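Local coordinates for putative peptidase (Bacteroides fragilis, PDB 5DYN), which is a putative cysteine peptidase of the clostripain family, probably cleaving peptide bonds in other proteins and linked to activation of the B. fragilis toxin, at residues I99-A102 with F103-K107. Sequence-based numbering, arbitrary orientation.
Sequences ISTA and FNQYK
Ile-99 and Phe-103, one helical turn apart, meet on the inner face of the amphipathic helix 92-105, which packs on the mixed beta-sheet of this N-terminal piece of a clostripain-family peptidase. The pair is a worked example of i to i+4 packing. The methyl CG2 of Ile-99 reaches the edge of the phenyl ring, in its plane, 3.6 Å from CD2 of Phe-103. That branch stands anti to the backbone N (chi1 -70° for CG1), which turns it along the helix toward the ring. Strands 16-23 and 110-116 receive the aromatic side chain, where Tyr-111 meets it at a steep interplanar angle, while Ala-102 settles on Leu-19 and Leu-54. Ala-22 and Pro-23 of a neighbouring subunit pack on Ile-99 and Phe-103, and Val-21 of that subunit on Ser-100.

Ser-100 and Thr-101 are partly covered, their hydroxyls bonded to Lys-96 O and Lys-97 O. The looser, solvent side lies at Asn-104 and Gln-105. Thr-101 and Gln-105 run side by side and point the same way, CG2 of Thr-101 3.5 Å from NE2 of Gln-105.

Backbone bonding slackens toward the C-terminal end of the helix: Phe-103 N donates to Ile-99 O at 3.0 Å, Gln-105 N to Thr-101 O at 3.3 Å. A weak bond of 3.4 Å follows from Tyr-106 N to Ala-102 O, an oxygen that also lies at the edge of the tyrosine ring. Lys-107 folds back so that its NZ donates in plane to a lone pair of Asn-104 O, at 3.1 Å.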
ATOM      1  N   ILE A  99      -4.358  -0.653  17.694  1.00 37.32           N
ATOM      2  CA  ILE A  99      -2.986  -0.158  17.605  1.00 37.73           C
ATOM      3  C   ILE A  99      -2.411   0.128  18.992  1.00 41.97           C
ATOM      4  O   ILE A  99      -1.294  -0.290  19.308  1.00 36.75           O
ATOM      5  CB  ILE A  99      -2.898   1.122  16.753  1.00 38.78           C
ATOM      6  CG1 ILE A  99      -3.157   0.813  15.279  1.00 43.65           C
ATOM      7  CG2 ILE A  99      -1.533   1.757  16.895  1.00 39.47           C
ATOM      8  CD1 ILE A  99      -3.126   2.045  14.397  1.00 35.63           C
ATOM      9  N   SER A 100      -3.186   0.841  19.807  1.00 40.59           N
ATOM     10  CA  SER A 100      -2.788   1.176  21.171  1.00 40.45           C
ATOM     11  C   SER A 100      -2.496  -0.071  21.992  1.00 42.25           C
ATOM     12  O   SER A 100      -1.442  -0.173  22.614  1.00 45.72           O
ATOM     13  CB  SER A 100      -3.869   2.007  21.860  1.00 32.05           C
ATOM     14  OG  SER A 100      -3.932   3.311  21.313  1.00 51.57           O
ATOM     15  N   THR A 101      -3.432  -1.014  21.987  1.00 40.42           N
ATOM     16  CA  THR A 101      -3.256  -2.267  22.713  1.00 39.65           C
ATOM     17  C   THR A 101      -2.014  -3.010  22.237  1.00 41.02           C
ATOM     18  O   THR A 101      -1.214  -3.488  23.042  1.00 45.97           O
ATOM     19  CB  THR A 101      -4.479  -3.187  22.555  1.00 33.76           C
ATOM     20  OG1 THR A 101      -5.660  -2.496  22.978  1.00 41.48           O
ATOM     21  CG2 THR A 101      -4.305  -4.448  23.384  1.00 39.28           C
ATOM     22  N   ALA A 102      -1.851  -3.084  20.922  1.00 35.43           N
ATOM     23  CA  ALA A 102      -0.771  -3.852  20.321  1.00 38.66           C
ATOM     24  C   ALA A 102       0.622  -3.352  20.708  1.00 45.03           C
ATOM     25  O   ALA A 102       1.470  -4.134  21.139  1.00 44.57           O
ATOM     26  CB  ALA A 102      -0.919  -3.856  18.805  1.00 37.69           C
ATOM     27  N   PHE A 103       0.854  -2.054  20.551  1.00 43.91           N
ATOM     28  CA  PHE A 103       2.196  -1.509  20.717  1.00 43.32           C
ATOM     29  C   PHE A 103       2.527  -1.138  22.158  1.00 47.19           C
ATOM     30  O   PHE A 103       3.683  -1.234  22.570  1.00 49.67           O
ATOM     31  CB  PHE A 103       2.383  -0.291  19.813  1.00 43.25           C
ATOM     32  CG  PHE A 103       2.419  -0.629  18.353  1.00 44.22           C
ATOM     33  CD1 PHE A 103       3.507  -1.292  17.812  1.00 43.32           C
ATOM     34  CD2 PHE A 103       1.366  -0.288  17.522  1.00 46.82           C
ATOM     35  CE1 PHE A 103       3.549  -1.608  16.464  1.00 40.78           C
ATOM     36  CE2 PHE A 103       1.401  -0.602  16.174  1.00 43.67           C
ATOM     37  CZ  PHE A 103       2.496  -1.263  15.646  1.00 33.99           C
ATOM     38  N   ASN A 104       1.525  -0.715  22.924  1.00 45.02           N
ATOM     39  CA  ASN A 104       1.754  -0.384  24.329  1.00 51.84           C
ATOM     40  C   ASN A 104       2.056  -1.630  25.158  1.00 51.89           C
ATOM     41  O   ASN A 104       2.790  -1.566  26.142  1.00 59.84           O
ATOM     42  CB  ASN A 104       0.557   0.359  24.918  1.00 47.12           C
ATOM     43  CG  ASN A 104       0.370   1.736  24.312  1.00 57.80           C
ATOM     44  OD1 ASN A 104       1.337   2.461  24.080  1.00 63.61           O
ATOM     45  ND2 ASN A 104      -0.880   2.104  24.052  1.00 56.89           N
ATOM     46  N   GLN A 105       1.490  -2.764  24.757  1.00 51.13           N
ATOM     47  CA  GLN A 105       1.765  -4.021  25.439  1.00 51.62           C
ATOM     48  C   GLN A 105       3.103  -4.605  25.002  1.00 53.08           C
ATOM     49  O   GLN A 105       3.725  -5.375  25.739  1.00 52.12           O
ATOM     50  CB  GLN A 105       0.650  -5.037  25.185  1.00 52.01           C
ATOM     51  CG  GLN A 105      -0.630  -4.778  25.961  1.00 53.09           C
ATOM     52  CD  GLN A 105      -1.426  -6.048  26.203  1.00 60.71           C
ATOM     53  OE1 GLN A 105      -0.856  -7.119  26.423  1.00 59.13           O
ATOM     54  NE2 GLN A 105      -2.749  -5.934  26.159  1.00 64.10           N
ATOM     55  N   TYR A 106       3.545  -4.242  23.803  1.00 49.82           N
ATOM     56  CA  TYR A 106       4.779  -4.798  23.263  1.00 51.44           C
ATOM     57  C   TYR A 106       5.694  -3.728  22.685  1.00 46.10           C
ATOM     58  O   TYR A 106       5.949  -3.699  21.481  1.00 54.44           O
ATOM     59  CB  TYR A 106       4.461  -5.854  22.201  1.00 51.10           C
ATOM     60  CG  TYR A 106       3.732  -7.048  22.769  1.00 51.00           C
ATOM     61  CD1 TYR A 106       4.432  -8.108  23.334  1.00 52.25           C
ATOM     62  CD2 TYR A 106       2.345  -7.108  22.762  1.00 46.29           C
ATOM     63  CE1 TYR A 106       3.770  -9.197  23.866  1.00 47.96           C
ATOM     64  CE2 TYR A 106       1.675  -8.193  23.290  1.00 46.57           C
ATOM     65  CZ  TYR A 106       2.391  -9.233  23.841  1.00 45.54           C
ATOM     66  OH  TYR A 106       1.726 -10.314  24.368  1.00 54.54           O
ATOM     67  N   LYS A 107       6.182  -2.848  23.553  1.00 45.02           N
ATOM     68  CA  LYS A 107       7.182  -1.865  23.160  1.00 48.98           C
ATOM     69  C   LYS A 107       8.433  -2.573  22.658  1.00 47.48           C
ATOM     70  O   LYS A 107       8.795  -3.640  23.153  1.00 44.57           O
ATOM     71  CB  LYS A 107       7.526  -0.936  24.329  1.00 47.16           C
ATOM     72  CG  LYS A 107       6.502   0.160  24.582  1.00 51.80           C
ATOM     73  CD  LYS A 107       5.836   0.008  25.942  1.00 51.34           C
ATOM     74  CE  LYS A 107       4.790   1.090  26.168  1.00 53.96           C
ATOM     75  NZ  LYS A 107       4.053   0.904  27.449  1.00 54.43           N
TER